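Local coordinates for fatty acid-binding protein TM_1468 (PDB 1VPV) that binds long-chain fatty acids such as palmitate and may take part in lipid transport or fatty acid metabolism, at residues A172-V176 / A224-L228; D94-V98 / I123-V127; I213-K217 / A227-K231. One frame throughout, in Å; residues are numbered along the deposited sequence.

Overall arrangement
Contact 2 comes first along the chain, and contacts 1 and 3 follow. Contact 2 pairs strands 97-102 and 125-129 in one mixed sheet of the DegV fold. Contacts 1 and 3 belong to a second mixed sheet, where helix 220-232 packs on strands 170-176 and 211-219. Their centres are about 6 Å apart, they share Ala-227 and Leu-228, and they touch where Ile-173 meets Tyr-215 and Lys-231. Contact 2 lies across the chain's centre, centred about 36 Å from contact 1 and 38 Å from contact 3, away from the lipid. Helix 220-232 thus backs the sheet whose strand 170-176 meets the palmitate tail on its other face, while Thr-75 and Ser-108 bind the carboxylate.

Contact 1 (A172-V176 / A224-L228); sequences AIFYV and AIEAL. With PLM (palmitic acid), chain D.
Tyr-175, Ile-173 and Leu-228 build the helix-on-sheet core behind the tail end of the palmitate pocket. Ala-224 CB sits over one face of the Tyr-175 ring, displaced toward Tyr-175 CD2, at 3.4 Å from that atom. This is a CH-pi contact, with Ala-224 CB 3.7 Å from the centroid of the Tyr-175 ring. The ring is set there by a chi1 of 71°, which puts CG between the backbone N and the carbonyl carbon. Leu-228 reaches in from the next helical turn. Its CD1 lies 3.6 Å from Phe-174 CA, and its CD2 lies 3.6 Å from Phe-174 O. The side chains of Ile-173 and Leu-228 lie alongside, pointing opposite ways, with Ile-173 CG2 3.7 Å from Leu-228 CB.

In this DegV fold, strand 170-176 is an inner strand of a mixed sheet, and helix 220-232 covers one of its faces. The two short segments run nearly antiparallel, at 161°, with their axes 8.5 Å apart. The strand's other face serves the lipid. Phe-174 points away from the helix and lays its ring against the fatty acid. PLM CC sits over the centre of one face, and Phe-174 CD1 is 3.6 Å from PLM CD. Ala-172 CB meets the last carbon, PLM CG, at 3.8 Å.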
loop_
_atom_site.group_PDB
_atom_site.type_symbol
_atom_site.label_atom_id
_atom_site.label_comp_id
_atom_site.label_asym_id
_atom_site.label_seq_id
_atom_site.Cartn_x
_atom_site.Cartn_y
_atom_site.Cartn_z
ATOM N N ALA A 172 7.303 -3.944 2.331
ATOM C CA ALA A 172 6.450 -4.296 1.182
ATOM C C ALA A 172 7.264 -5.194 0.244
ATOM O O ALA A 172 8.350 -4.803 -0.224
ATOM C CB ALA A 172 5.994 -3.054 0.476
ATOM N N ILE A 173 6.760 -6.409 0.032
ATOM C CA ILE A 173 7.458 -7.492 -0.682
ATOM C C ILE A 173 6.416 -8.213 -1.573
ATOM O O ILE A 173 5.344 -8.600 -1.100
ATOM C CB ILE A 173 8.096 -8.469 0.327
ATOM C CG1 ILE A 173 9.111 -7.715 1.217
ATOM C CG2 ILE A 173 8.763 -9.650 -0.382
ATOM C CD1 ILE A 173 9.699 -8.530 2.357
ATOM N N PHE A 174 6.708 -8.379 -2.860
ATOM C CA PHE A 174 5.683 -8.897 -3.796
ATOM C C PHE A 174 6.308 -9.480 -5.053
ATOM O O PHE A 174 7.508 -9.274 -5.325
ATOM C CB PHE A 174 4.650 -7.790 -4.164
ATOM C CG PHE A 174 5.214 -6.643 -4.984
ATOM C CD1 PHE A 174 6.060 -5.682 -4.401
ATOM C CD2 PHE A 174 4.884 -6.507 -6.328
ATOM C CE1 PHE A 174 6.569 -4.577 -5.157
ATOM C CE2 PHE A 174 5.365 -5.443 -7.083
ATOM C CZ PHE A 174 6.231 -4.467 -6.497
ATOM N N TYR A 175 5.502 -10.233 -5.800
ATOM C CA TYR A 175 5.929 -10.741 -7.117
ATOM C C TYR A 175 4.873 -10.518 -8.148
ATOM O O TYR A 175 3.669 -10.584 -7.852
ATOM C CB TYR A 175 6.328 -12.205 -7.087
ATOM C CG TYR A 175 5.222 -13.260 -6.893
ATOM C CD1 TYR A 175 4.332 -13.588 -7.923
ATOM C CD2 TYR A 175 5.127 -13.983 -5.716
ATOM C CE1 TYR A 175 3.360 -14.534 -7.762
ATOM C CE2 TYR A 175 4.146 -14.970 -5.547
ATOM C CZ TYR A 175 3.294 -15.239 -6.574
ATOM O OH TYR A 175 2.353 -16.200 -6.416
ATOM N N VAL A 176 5.341 -10.245 -9.364
ATOM C CA VAL A 176 4.501 -10.094 -10.532
ATOM C C VAL A 176 4.853 -11.214 -11.504
ATOM O O VAL A 176 5.923 -11.817 -11.403
ATOM C CB VAL A 176 4.720 -8.708 -11.202
ATOM C CG1 VAL A 176 4.335 -7.590 -10.245
ATOM C CG2 VAL A 176 6.153 -8.550 -11.684
ATOM N N ALA A 224 8.546 -18.414 -6.106
ATOM C CA ALA A 224 8.293 -16.988 -5.908
ATOM C C ALA A 224 7.946 -16.721 -4.449
ATOM O O ALA A 224 8.510 -15.818 -3.830
ATOM C CB ALA A 224 7.166 -16.531 -6.796
ATOM N N ILE A 225 7.039 -17.538 -3.915
ATOM C CA ILE A 225 6.632 -17.485 -2.512
ATOM C C ILE A 225 7.859 -17.611 -1.618
ATOM O O ILE A 225 8.048 -16.773 -0.730
ATOM C CB ILE A 225 5.592 -18.623 -2.180
ATOM C CG1 ILE A 225 4.198 -18.254 -2.691
ATOM C CG2 ILE A 225 5.548 -18.968 -0.696
ATOM C CD1 ILE A 225 3.275 -19.508 -2.816
ATOM N N GLU A 226 8.683 -18.643 -1.857
ATOM C CA GLU A 226 9.926 -18.830 -1.084
ATOM C C GLU A 226 10.822 -17.596 -1.157
ATOM O O GLU A 226 11.354 -17.135 -0.143
ATOM C CB GLU A 226 10.731 -20.024 -1.573
ATOM C CG GLU A 226 10.191 -21.413 -1.212
ATOM C CD GLU A 226 10.828 -22.576 -2.060
ATOM O OE1 GLU A 226 12.041 -22.505 -2.405
ATOM O OE2 GLU A 226 10.109 -23.564 -2.368
ATOM N N ALA A 227 10.990 -17.052 -2.359
ATOM C CA ALA A 227 11.829 -15.867 -2.540
ATOM C C ALA A 227 11.360 -14.676 -1.689
ATOM O O ALA A 227 12.191 -13.916 -1.182
ATOM C CB ALA A 227 11.870 -15.466 -3.992
ATOM N N LEU A 228 10.045 -14.517 -1.522
ATOM C CA LEU A 228 9.518 -13.328 -0.808
ATOM C C LEU A 228 9.830 -13.438 0.668
ATOM O O LEU A 228 10.144 -12.449 1.333
ATOM C CB LEU A 228 7.989 -13.181 -0.982
ATOM C CG LEU A 228 7.341 -12.897 -2.348
ATOM C CD1 LEU A 228 6.006 -12.101 -2.180
ATOM C CD2 LEU A 228 8.283 -12.145 -3.210
HETATM C C1 PLM D . 0.584 8.185 -9.340
HETATM O O1 PLM D . 0.938 9.241 -8.737
HETATM O O2 PLM D . 0.219 8.202 -10.559
HETATM C C2 PLM D . 0.581 6.893 -8.555
HETATM C C3 PLM D . 1.791 6.044 -8.885
HETATM C C4 PLM D . 1.685 4.693 -8.191
HETATM C C5 PLM D . 2.877 3.832 -8.597
HETATM C C6 PLM D . 2.843 2.469 -7.955
HETATM C C7 PLM D . 4.062 1.628 -8.301
HETATM C C8 PLM D . 3.818 0.153 -7.994
HETATM C C9 PLM D . 3.878 -0.124 -6.508
HETATM C CA PLM D . 3.553 -1.568 -6.182
HETATM C CB PLM D . 3.777 -1.848 -4.704
HETATM C CC PLM D . 3.174 -3.197 -4.323
HETATM C CD PLM D . 3.519 -3.604 -2.875
HETATM C CE PLM D . 2.745 -4.829 -2.421
HETATM C CF PLM D . 3.209 -5.347 -1.068
HETATM C CG PLM D . 2.557 -4.606 0.103
#

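Contact 2 (D94-V98 / I123-V127); sequences DYDVV and IPVYV
Val-98 joins Pro-124 and Tyr-126 through two backbone hydrogen bonds. They pair parallel strands 97-102 and 125-129, the two strands of a beta-alpha-beta unit whose helix is 110-118. Val-98 and Val-125 form the parallel bridge. Val-98 N donates to Pro-124 O at 3.0 Å, and the bond is almost straight at 172°. Tyr-126 N donates to Val-98 O at 2.9 Å. Each acceptor also has a CA-H...O contact: Val-97 CA lies 3.6 Å from Pro-124 O, and Val-125 CA lies 3.3 Å from Val-98 O. Pro-124 has no backbone N-H to give, and its CD packs against Asp-96 O.

Other polar groups find partners outside the pair. The backbone of Val-97 bonds to Lys-16 on the neighbouring strand 15-20, and that of Tyr-126 to Val-100. Asp-96 OD2 is hydrogen-bonded to Lys-14 N, and Tyr-95 OH to Asp-34 OD2.

Apolar side chains pack on both sides of this strand pair. Toward helix 80-92, Ile-123 carries CG1 anti to its backbone N (chi1 176°), and Ile-123 CD1 meets Val-98 CG2 at 3.8 Å. On the side of Val-97 and Tyr-126, helix 154-166 packs through Ile-154. There Val-97 CG1 touches the edge of the Tyr-126 ring, 3.7 Å from Tyr-126 CD2.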
loop_
_atom_site.group_PDB
_atom_site.type_symbol
_atom_site.label_atom_id
_atom_site.label_comp_id
_atom_site.label_asym_id
_atom_site.label_seq_id
_atom_site.Cartn_x
_atom_site.Cartn_y
_atom_site.Cartn_z
ATOM N N ASP A 94 -15.887 18.297 12.629
ATOM C CA ASP A 94 -15.373 18.539 14.010
ATOM C C ASP A 94 -14.127 17.710 14.387
ATOM O O ASP A 94 -13.823 17.518 15.546
ATOM C CB ASP A 94 -16.504 18.393 15.079
ATOM C CG ASP A 94 -16.177 19.076 16.406
ATOM O OD1 ASP A 94 -15.675 20.215 16.396
ATOM O OD2 ASP A 94 -16.453 18.488 17.478
ATOM N N TYR A 95 -13.395 17.222 13.411
ATOM C CA TYR A 95 -12.056 16.707 13.714
ATOM C C TYR A 95 -11.138 17.870 14.121
ATOM O O TYR A 95 -11.351 19.002 13.720
ATOM C CB TYR A 95 -11.520 15.913 12.555
ATOM C CG TYR A 95 -12.177 14.550 12.404
ATOM C CD1 TYR A 95 -11.739 13.451 13.175
ATOM C CD2 TYR A 95 -13.223 14.344 11.504
ATOM C CE1 TYR A 95 -12.318 12.182 13.040
ATOM C CE2 TYR A 95 -13.815 13.065 11.354
ATOM C CZ TYR A 95 -13.353 12.002 12.122
ATOM O OH TYR A 95 -13.913 10.767 11.983
ATOM N N ASP A 96 -10.184 17.594 15.005
ATOM C CA ASP A 96 -9.214 18.619 15.429
ATOM C C ASP A 96 -7.941 18.532 14.618
ATOM O O ASP A 96 -7.286 19.529 14.458
ATOM C CB ASP A 96 -8.865 18.516 16.909
ATOM C CG ASP A 96 -10.086 18.408 17.798
ATOM O OD1 ASP A 96 -10.849 19.389 17.933
ATOM O OD2 ASP A 96 -10.262 17.315 18.368
ATOM N N VAL A 97 -7.620 17.352 14.092
ATOM C CA VAL A 97 -6.347 17.093 13.403
ATOM C C VAL A 97 -6.577 16.056 12.278
ATOM O O VAL A 97 -7.373 15.122 12.434
ATOM C CB VAL A 97 -5.267 16.524 14.376
ATOM C CG1 VAL A 97 -3.976 16.172 13.631
ATOM C CG2 VAL A 97 -4.945 17.482 15.498
ATOM N N VAL A 98 -5.909 16.245 11.136
ATOM C CA VAL A 98 -5.868 15.217 10.092
ATOM C C VAL A 98 -4.447 14.676 9.990
ATOM O O VAL A 98 -3.486 15.442 9.910
ATOM C CB VAL A 98 -6.238 15.750 8.723
ATOM C CG1 VAL A 98 -6.284 14.601 7.741
ATOM C CG2 VAL A 98 -7.572 16.466 8.756
ATOM N N ILE A 123 -7.096 23.693 9.533
ATOM C CA ILE A 123 -7.086 22.532 10.398
ATOM C C ILE A 123 -5.701 21.886 10.317
ATOM O O ILE A 123 -5.211 21.644 9.223
ATOM C CB ILE A 123 -8.244 21.542 10.003
ATOM C CG1 ILE A 123 -8.193 20.267 10.847
ATOM C CG2 ILE A 123 -8.211 21.169 8.480
ATOM C CD1 ILE A 123 -9.363 19.310 10.578
ATOM N N PRO A 124 -5.061 21.613 11.466
ATOM C CA PRO A 124 -3.687 21.128 11.381
ATOM C C PRO A 124 -3.651 19.784 10.660
ATOM O O PRO A 124 -4.428 18.901 10.968
ATOM C CB PRO A 124 -3.254 20.989 12.832
ATOM C CG PRO A 124 -4.332 21.509 13.675
ATOM C CD PRO A 124 -5.546 21.706 12.855
ATOM N N VAL A 125 -2.814 19.671 9.642
ATOM C CA VAL A 125 -2.716 18.452 8.849
ATOM C C VAL A 125 -1.278 18.045 8.884
ATOM O O VAL A 125 -0.407 18.819 8.533
ATOM C CB VAL A 125 -3.130 18.697 7.399
ATOM C CG1 VAL A 125 -2.880 17.453 6.537
ATOM C CG2 VAL A 125 -4.604 19.139 7.319
ATOM N N TYR A 126 -1.020 16.834 9.335
ATOM C CA TYR A 126 0.327 16.299 9.371
ATOM C C TYR A 126 0.467 15.235 8.295
ATOM O O TYR A 126 -0.275 14.269 8.282
ATOM C CB TYR A 126 0.579 15.714 10.735
ATOM C CG TYR A 126 0.601 16.762 11.808
ATOM C CD1 TYR A 126 1.781 17.392 12.168
ATOM C CD2 TYR A 126 -0.557 17.107 12.491
ATOM C CE1 TYR A 126 1.804 18.351 13.178
ATOM C CE2 TYR A 126 -0.543 18.055 13.491
ATOM C CZ TYR A 126 0.635 18.679 13.826
ATOM O OH TYR A 126 0.642 19.646 14.809
ATOM N N VAL A 127 1.413 15.424 7.386
ATOM C CA VAL A 127 1.555 14.533 6.265
ATOM C C VAL A 127 2.804 13.704 6.408
ATOM O O VAL A 127 3.875 14.248 6.516
ATOM C CB VAL A 127 1.653 15.287 4.938
ATOM C CG1 VAL A 127 1.496 14.274 3.766
ATOM C CG2 VAL A 127 0.598 16.371 4.848
#

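Contact 3 (I213-K217 / A227-K231)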
loop_
_atom_site.group_PDB
_atom_site.type_symbol
_atom_site.label_atom_id
_atom_site.label_comp_id
_atom_site.label_asym_id
_atom_site.label_seq_id
_atom_site.Cartn_x
_atom_site.Cartn_y
_atom_site.Cartn_z
ATOM N N ILE A 213 12.561 -2.164 -6.054
ATOM C CA ILE A 213 13.762 -2.885 -6.356
ATOM C C ILE A 213 13.456 -4.350 -6.689
ATOM O O ILE A 213 13.109 -5.132 -5.802
ATOM C CB ILE A 213 14.702 -2.847 -5.161
ATOM C CG1 ILE A 213 14.762 -1.419 -4.584
ATOM C CG2 ILE A 213 16.111 -3.432 -5.554
ATOM C CD1 ILE A 213 15.401 -0.383 -5.476
ATOM N N PRO A 214 13.610 -4.731 -7.964
ATOM C CA PRO A 214 13.536 -6.160 -8.311
ATOM C C PRO A 214 14.763 -6.806 -7.733
ATOM O O PRO A 214 15.844 -6.246 -7.854
ATOM C CB PRO A 214 13.614 -6.200 -9.849
ATOM C CG PRO A 214 13.686 -4.782 -10.325
ATOM C CD PRO A 214 13.920 -3.869 -9.117
ATOM N N TYR A 215 14.622 -7.944 -7.081
ATOM C CA TYR A 215 15.813 -8.583 -6.506
ATOM C C TYR A 215 15.994 -10.064 -6.913
ATOM O O TYR A 215 17.062 -10.634 -6.696
ATOM C CB TYR A 215 15.789 -8.395 -4.984
ATOM C CG TYR A 215 14.727 -9.183 -4.304
ATOM C CD1 TYR A 215 13.460 -8.664 -4.121
ATOM C CD2 TYR A 215 14.982 -10.484 -3.866
ATOM C CE1 TYR A 215 12.472 -9.398 -3.499
ATOM C CE2 TYR A 215 14.003 -11.234 -3.271
ATOM C CZ TYR A 215 12.761 -10.695 -3.072
ATOM O OH TYR A 215 11.793 -11.445 -2.428
ATOM N N ARG A 216 14.978 -10.678 -7.520
ATOM C CA ARG A 216 15.075 -12.077 -7.941
ATOM C C ARG A 216 14.101 -12.407 -9.062
ATOM O O ARG A 216 12.990 -11.890 -9.104
ATOM C CB ARG A 216 14.797 -13.000 -6.756
ATOM C CG ARG A 216 15.630 -14.231 -6.747
ATOM C CD ARG A 216 15.625 -14.848 -5.394
ATOM N NE ARG A 216 16.076 -16.232 -5.430
ATOM C CZ ARG A 216 15.954 -17.097 -4.421
ATOM N NH1 ARG A 216 15.382 -16.725 -3.282
ATOM N NH2 ARG A 216 16.406 -18.348 -4.559
ATOM N N LYS A 217 14.550 -13.240 -9.983
ATOM C CA LYS A 217 13.700 -13.837 -11.003
ATOM C C LYS A 217 13.697 -15.297 -10.679
ATOM O O LYS A 217 14.749 -15.894 -10.513
ATOM C CB LYS A 217 14.273 -13.691 -12.412
ATOM C CG LYS A 217 14.594 -12.267 -12.821
ATOM C CD LYS A 217 15.623 -12.194 -14.000
ATOM C CE LYS A 217 14.907 -12.213 -15.353
ATOM N NZ LYS A 217 15.812 -11.856 -16.491
ATOM N N ALA A 227 10.990 -17.052 -2.359
ATOM C CA ALA A 227 11.829 -15.867 -2.540
ATOM C C ALA A 227 11.360 -14.676 -1.689
ATOM O O ALA A 227 12.191 -13.916 -1.182
ATOM C CB ALA A 227 11.870 -15.466 -3.992
ATOM N N LEU A 228 10.045 -14.517 -1.522
ATOM C CA LEU A 228 9.518 -13.328 -0.808
ATOM C C LEU A 228 9.830 -13.438 0.668
ATOM O O LEU A 228 10.144 -12.449 1.333
ATOM C CB LEU A 228 7.989 -13.181 -0.982
ATOM C CG LEU A 228 7.341 -12.897 -2.348
ATOM C CD1 LEU A 228 6.006 -12.101 -2.180
ATOM C CD2 LEU A 228 8.283 -12.145 -3.210
ATOM N N ILE A 229 9.705 -14.669 1.159
ATOM C CA ILE A 229 9.909 -14.983 2.536
ATOM C C ILE A 229 11.401 -14.973 2.840
ATOM O O ILE A 229 11.784 -14.533 3.912
ATOM C CB ILE A 229 9.248 -16.337 2.914
ATOM C CG1 ILE A 229 7.723 -16.182 2.872
ATOM C CG2 ILE A 229 9.691 -16.803 4.315
ATOM C CD1 ILE A 229 6.970 -17.487 2.907
ATOM N N GLU A 230 12.229 -15.431 1.904
ATOM C CA GLU A 230 13.688 -15.354 2.105
ATOM C C GLU A 230 14.168 -13.899 2.152
ATOM O O GLU A 230 15.059 -13.579 2.923
ATOM C CB GLU A 230 14.478 -16.181 1.071
ATOM C CG GLU A 230 14.189 -17.667 1.163
ATOM C CD GLU A 230 15.057 -18.535 0.253
ATOM O OE1 GLU A 230 16.280 -18.662 0.527
ATOM O OE2 GLU A 230 14.510 -19.128 -0.715
ATOM N N LYS A 231 13.565 -13.015 1.370
ATOM C CA LYS A 231 13.917 -11.603 1.448
ATOM C C LYS A 231 13.579 -11.007 2.817
ATOM O O LYS A 231 14.404 -10.329 3.422
ATOM C CB LYS A 231 13.249 -10.803 0.324
ATOM C CG LYS A 231 13.263 -9.271 0.512
ATOM C CD LYS A 231 14.675 -8.657 0.671
ATOM C CE LYS A 231 15.409 -8.544 -0.658
ATOM N NZ LYS A 231 16.864 -8.222 -0.512
HETATM O O HOH W 1 17.759 -19.698 -2.056
#
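This is a mixed polar and cation-pi contact between an outer strand of the second mixed sheet and the helix that follows it in the chain. Tyr-215, on strand 211-219, spans the gap to helix 220-232, and its OH donates to Ala-227 O at 2.8 Å. The donor stands well above the carbonyl plane, 61° out of it. Lys-231 N, in the helix's own backbone bond, reaches the same oxygen from the opposite face. Ala-227 O therefore accepts two bonds.

Two kinks in the Lys-231 chain fold it back over the ring. Lys-231 CE lies above the middle of the Tyr-215 ring, 3.7 Å from its centroid, in a CH-pi contact. Lys-231 NZ is 4.8 Å from the Tyr-215 ring centroid in a cation-pi contact, and it also forms a salt bridge with Glu-234. Nearer the helix, Lys-231 CB is 3.2 Å from Tyr-215 OH. A classic beta bulge sets Tyr-215 and Arg-216 together against Cys-204 of strand 201-208, and sends both side chains toward the helix.

Arg-216 extends along Ala-227, and its NH1 makes a long salt bridge of 3.6 Å with Glu-230 OE2. A water links Arg-216 NH2, by a weak bond, to Glu-230 OE1. This ion pair, long and near solvent, probably adds little, so the tie to the helix rests mainly on the Tyr-215 hydroxyl and on Lys-231 over its ring.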